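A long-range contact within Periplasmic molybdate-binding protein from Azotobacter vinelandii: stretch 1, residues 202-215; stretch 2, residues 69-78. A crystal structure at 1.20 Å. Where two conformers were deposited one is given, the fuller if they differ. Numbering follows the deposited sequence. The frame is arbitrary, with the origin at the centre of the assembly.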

# COMPACT_ATOMS: atom_id res chain seq x y z
N GLU A 202 -6.05 4.32 -24.29
CA GLU A 202 -5.10 3.25 -24.55
C GLU A 202 -5.65 1.93 -24.01
O GLU A 202 -4.98 1.19 -23.28
CB GLU A 202 -3.74 3.54 -23.91
CG GLU A 202 -2.92 4.66 -24.51
CD GLU A 202 -2.09 4.26 -25.71
OE1 GLU A 202 -2.52 3.37 -26.47
OE2 GLU A 202 -1.01 4.85 -25.90
N LYS A 203 -6.89 1.62 -24.35
CA LYS A 203 -7.59 0.44 -23.86
C LYS A 203 -6.83 -0.86 -24.08
O LYS A 203 -6.71 -1.67 -23.15
CB LYS A 203 -8.98 0.32 -24.49
CG LYS A 203 -9.88 -0.66 -23.78
CD LYS A 203 -11.27 -0.71 -24.42
CE LYS A 203 -12.11 -1.82 -23.81
NZ LYS A 203 -11.69 -3.16 -24.30
N ALA A 204 -6.37 -1.10 -25.31
CA ALA A 204 -5.65 -2.34 -25.62
C ALA A 204 -4.38 -2.47 -24.79
O ALA A 204 -4.12 -3.54 -24.23
CB ALA A 204 -5.35 -2.41 -27.11
N ASN A 205 -3.59 -1.41 -24.70
CA ASN A 205 -2.37 -1.44 -23.89
C ASN A 205 -2.70 -1.61 -22.40
O ASN A 205 -1.99 -2.37 -21.72
CB ASN A 205 -1.56 -0.17 -24.10
CG ASN A 205 -0.09 -0.28 -23.75
OD1 ASN A 205 0.48 -1.37 -23.62
ND2 ASN A 205 0.56 0.88 -23.62
N ALA A 206 -3.76 -0.97 -21.92
CA ALA A 206 -4.15 -1.13 -20.52
C ALA A 206 -4.54 -2.57 -20.24
O ALA A 206 -4.12 -3.15 -19.23
CB ALA A 206 -5.29 -0.18 -20.19
N GLU A 207 -5.32 -3.18 -21.13
CA GLU A 207 -5.71 -4.57 -20.97
C GLU A 207 -4.50 -5.50 -21.05
O GLU A 207 -4.42 -6.47 -20.29
CB GLU A 207 -6.79 -4.94 -22.00
CG GLU A 207 -8.10 -4.24 -21.70
CD GLU A 207 -9.19 -4.55 -22.72
OE1 GLU A 207 -8.85 -4.84 -23.88
OE2 GLU A 207 -10.38 -4.48 -22.33
N GLN A 208 -3.54 -5.20 -21.90
CA GLN A 208 -2.32 -6.00 -22.00
C GLN A 208 -1.56 -5.95 -20.68
O GLN A 208 -1.13 -6.98 -20.16
CB GLN A 208 -1.41 -5.53 -23.14
CG GLN A 208 -0.14 -6.36 -23.25
CD GLN A 208 0.79 -5.93 -24.36
OE1 GLN A 208 1.95 -6.36 -24.40
NE2 GLN A 208 0.31 -5.10 -25.27
N PHE A 209 -1.38 -4.74 -20.14
CA PHE A 209 -0.66 -4.60 -18.87
C PHE A 209 -1.40 -5.29 -17.74
O PHE A 209 -0.79 -5.98 -16.91
CB PHE A 209 -0.42 -3.11 -18.59
CG PHE A 209 0.37 -2.87 -17.33
CD1 PHE A 209 1.68 -3.29 -17.24
CD2 PHE A 209 -0.20 -2.23 -16.23
CE1 PHE A 209 2.42 -3.08 -16.08
CE2 PHE A 209 0.54 -2.03 -15.08
CZ PHE A 209 1.84 -2.44 -15.00
N MET A 210 -2.72 -5.17 -17.67
CA MET A 210 -3.53 -5.81 -16.64
C MET A 210 -3.43 -7.33 -16.73
O MET A 210 -3.38 -8.01 -15.71
CB MET A 210 -4.97 -5.32 -16.69
CG MET A 210 -5.12 -3.86 -16.29
SD MET A 210 -4.96 -3.54 -14.52
CE MET A 210 -6.68 -3.72 -14.04
N SER A 211 -3.37 -7.86 -17.96
CA SER A 211 -3.18 -9.29 -18.16
C SER A 211 -1.79 -9.72 -17.71
O SER A 211 -1.62 -10.70 -16.99
CB SER A 211 -3.38 -9.69 -19.63
OG SER A 211 -2.98 -11.04 -19.84
N TRP A 212 -0.79 -8.93 -18.06
CA TRP A 212 0.59 -9.19 -17.68
C TRP A 212 0.78 -9.21 -16.17
O TRP A 212 1.50 -10.02 -15.60
CB TRP A 212 1.52 -8.14 -18.31
CG TRP A 212 2.96 -8.38 -17.99
CD1 TRP A 212 3.84 -9.20 -18.63
CD2 TRP A 212 3.70 -7.75 -16.93
NE1 TRP A 212 5.06 -9.16 -18.01
CE2 TRP A 212 5.01 -8.26 -16.97
CE3 TRP A 212 3.37 -6.81 -15.93
CZ2 TRP A 212 5.99 -7.87 -16.07
CZ3 TRP A 212 4.36 -6.42 -15.05
CH2 TRP A 212 5.65 -6.95 -15.12
N MET A 213 0.05 -8.31 -15.47
CA MET A 213 0.09 -8.25 -14.02
C MET A 213 -0.34 -9.53 -13.32
O MET A 213 0.00 -9.73 -12.15
CB MET A 213 -0.82 -7.12 -13.53
CG MET A 213 -0.19 -5.74 -13.70
SD MET A 213 1.21 -5.44 -12.61
CE MET A 213 0.47 -5.74 -11.00
N LYS A 214 -1.07 -10.39 -14.03
CA LYS A 214 -1.50 -11.67 -13.49
C LYS A 214 -0.55 -12.80 -13.87
O LYS A 214 -0.73 -13.92 -13.40
CB LYS A 214 -2.90 -12.03 -14.05
CG LYS A 214 -3.96 -10.97 -13.78
CD LYS A 214 -5.25 -11.25 -14.54
CE LYS A 214 -6.30 -10.19 -14.27
NZ LYS A 214 -6.02 -8.91 -14.96
N GLY A 215 0.42 -12.54 -14.73
CA GLY A 215 1.32 -13.55 -15.25
C GLY A 215 2.43 -13.90 -14.30
O GLY A 215 2.64 -13.28 -13.24
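Stretch 2 (69-78) ALPGSRFTYA

Stretch 1 is a helix from K203, with E202 at the N-cap position, that passes near its end into a type I turn from W212 to G215. Stretch 2 starts with a type II turn from L70 to S73, with G72 at positive phi (82°), and leads into a strand that includes F75 to A78 and runs on beyond it. The two run in the same general direction, with CA atoms 9.1, 7.9 and 7.1 Å apart for K203 and L70, E207 and S73, K214 and Y77. No direct hydrogen bond joins them; packing and two waters do. At the start, L70 CD2 lies 3.7 Å from K203 CE and 3.6 Å from E207 OE2, against the salt bridge K203 NZ to E207 OE2 (2.7 Å). F75 (chi1 p) is the centre of the contact. K214 NZ stands over one ring face, 3.5 Å from the F75 ring centroid, in a cation-pi contact, held by M210 O at 2.9 Å. M210 CE meets the ring edge at F75 CE1 (3.4 Å) and also reaches S73 O (3.4 Å); M213 CB approaches F75 CZ at 4.1 Å, likewise near the ring plane. M213 CE touches Y77 CB (4.3 Å). Water 1 links S73 O (2.8 Å) to K214 NZ (2.9 Å), and water 2 donates to both Y77 O (2.9 Å) and M213 O (2.8 Å).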

# COMPACT_ATOMS: atom_id res chain seq x y z
N ALA A 69 -14.87 2.99 -13.98
CA ALA A 69 -13.97 1.88 -14.28
C ALA A 69 -14.47 1.08 -15.48
O ALA A 69 -15.68 0.95 -15.67
CB ALA A 69 -13.85 0.96 -13.07
N LEU A 70 -13.54 0.56 -16.28
CA LEU A 70 -13.94 -0.27 -17.42
C LEU A 70 -14.55 -1.54 -16.86
O LEU A 70 -13.93 -2.25 -16.07
CB LEU A 70 -12.73 -0.56 -18.30
CG LEU A 70 -12.94 -1.37 -19.57
CD1 LEU A 70 -13.64 -0.51 -20.62
CD2 LEU A 70 -11.63 -1.91 -20.11
N PRO A 71 -15.80 -1.84 -17.22
CA PRO A 71 -16.48 -3.02 -16.73
C PRO A 71 -15.65 -4.28 -16.96
O PRO A 71 -15.02 -4.43 -18.00
CB PRO A 71 -17.79 -3.03 -17.50
CG PRO A 71 -18.01 -1.61 -17.90
CD PRO A 71 -16.64 -1.04 -18.14
N GLY A 72 -15.58 -5.15 -15.95
CA GLY A 72 -14.85 -6.39 -16.04
C GLY A 72 -13.35 -6.30 -15.81
O GLY A 72 -12.67 -7.34 -15.83
N SER A 73 -12.79 -5.12 -15.59
CA SER A 73 -11.36 -4.98 -15.40
C SER A 73 -10.90 -5.06 -13.94
O SER A 73 -9.69 -5.21 -13.72
CB SER A 73 -10.85 -3.64 -15.95
OG SER A 73 -11.30 -2.54 -15.16
N ARG A 74 -11.81 -4.98 -13.00
CA ARG A 74 -11.40 -5.01 -11.59
C ARG A 74 -10.92 -6.37 -11.12
O ARG A 74 -11.59 -7.39 -11.32
CB ARG A 74 -12.62 -4.58 -10.76
CG ARG A 74 -12.25 -4.37 -9.29
CD ARG A 74 -13.32 -3.51 -8.63
NE ARG A 74 -14.65 -4.11 -8.83
CZ ARG A 74 -15.09 -5.10 -8.06
NH1 ARG A 74 -14.38 -5.60 -7.06
NH2 ARG A 74 -16.31 -5.60 -8.30
N PHE A 75 -9.77 -6.40 -10.43
CA PHE A 75 -9.25 -7.64 -9.89
C PHE A 75 -8.29 -7.37 -8.73
O PHE A 75 -7.80 -6.25 -8.56
CB PHE A 75 -8.57 -8.48 -10.98
CG PHE A 75 -7.18 -8.05 -11.34
CD1 PHE A 75 -6.96 -6.94 -12.13
CD2 PHE A 75 -6.08 -8.78 -10.92
CE1 PHE A 75 -5.67 -6.56 -12.47
CE2 PHE A 75 -4.79 -8.41 -11.24
CZ PHE A 75 -4.59 -7.30 -12.03
N THR A 76 -8.11 -8.39 -7.92
CA THR A 76 -7.17 -8.32 -6.81
C THR A 76 -5.77 -8.61 -7.31
O THR A 76 -5.50 -9.75 -7.71
CB THR A 76 -7.55 -9.30 -5.70
OG1 THR A 76 -8.85 -8.89 -5.25
CG2 THR A 76 -6.57 -9.25 -4.54
N TYR A 77 -4.88 -7.63 -7.32
CA TYR A 77 -3.52 -7.80 -7.83
C TYR A 77 -2.51 -8.14 -6.75
O TYR A 77 -1.41 -8.61 -7.07
CB TYR A 77 -3.06 -6.55 -8.60
CG TYR A 77 -2.85 -5.34 -7.72
CD1 TYR A 77 -3.90 -4.49 -7.40
CD2 TYR A 77 -1.60 -5.02 -7.21
CE1 TYR A 77 -3.71 -3.38 -6.58
CE2 TYR A 77 -1.39 -3.93 -6.38
CZ TYR A 77 -2.46 -3.13 -6.08
OH TYR A 77 -2.24 -2.04 -5.26
N ALA A 78 -2.87 -7.93 -5.49
CA ALA A 78 -1.92 -8.19 -4.40
C ALA A 78 -2.67 -8.10 -3.08
O ALA A 78 -3.69 -7.39 -2.99
CB ALA A 78 -0.80 -7.15 -4.43
O HOH W 1 -8.31 -7.17 -15.25
O HOH W 2 -1.55 -9.67 -9.79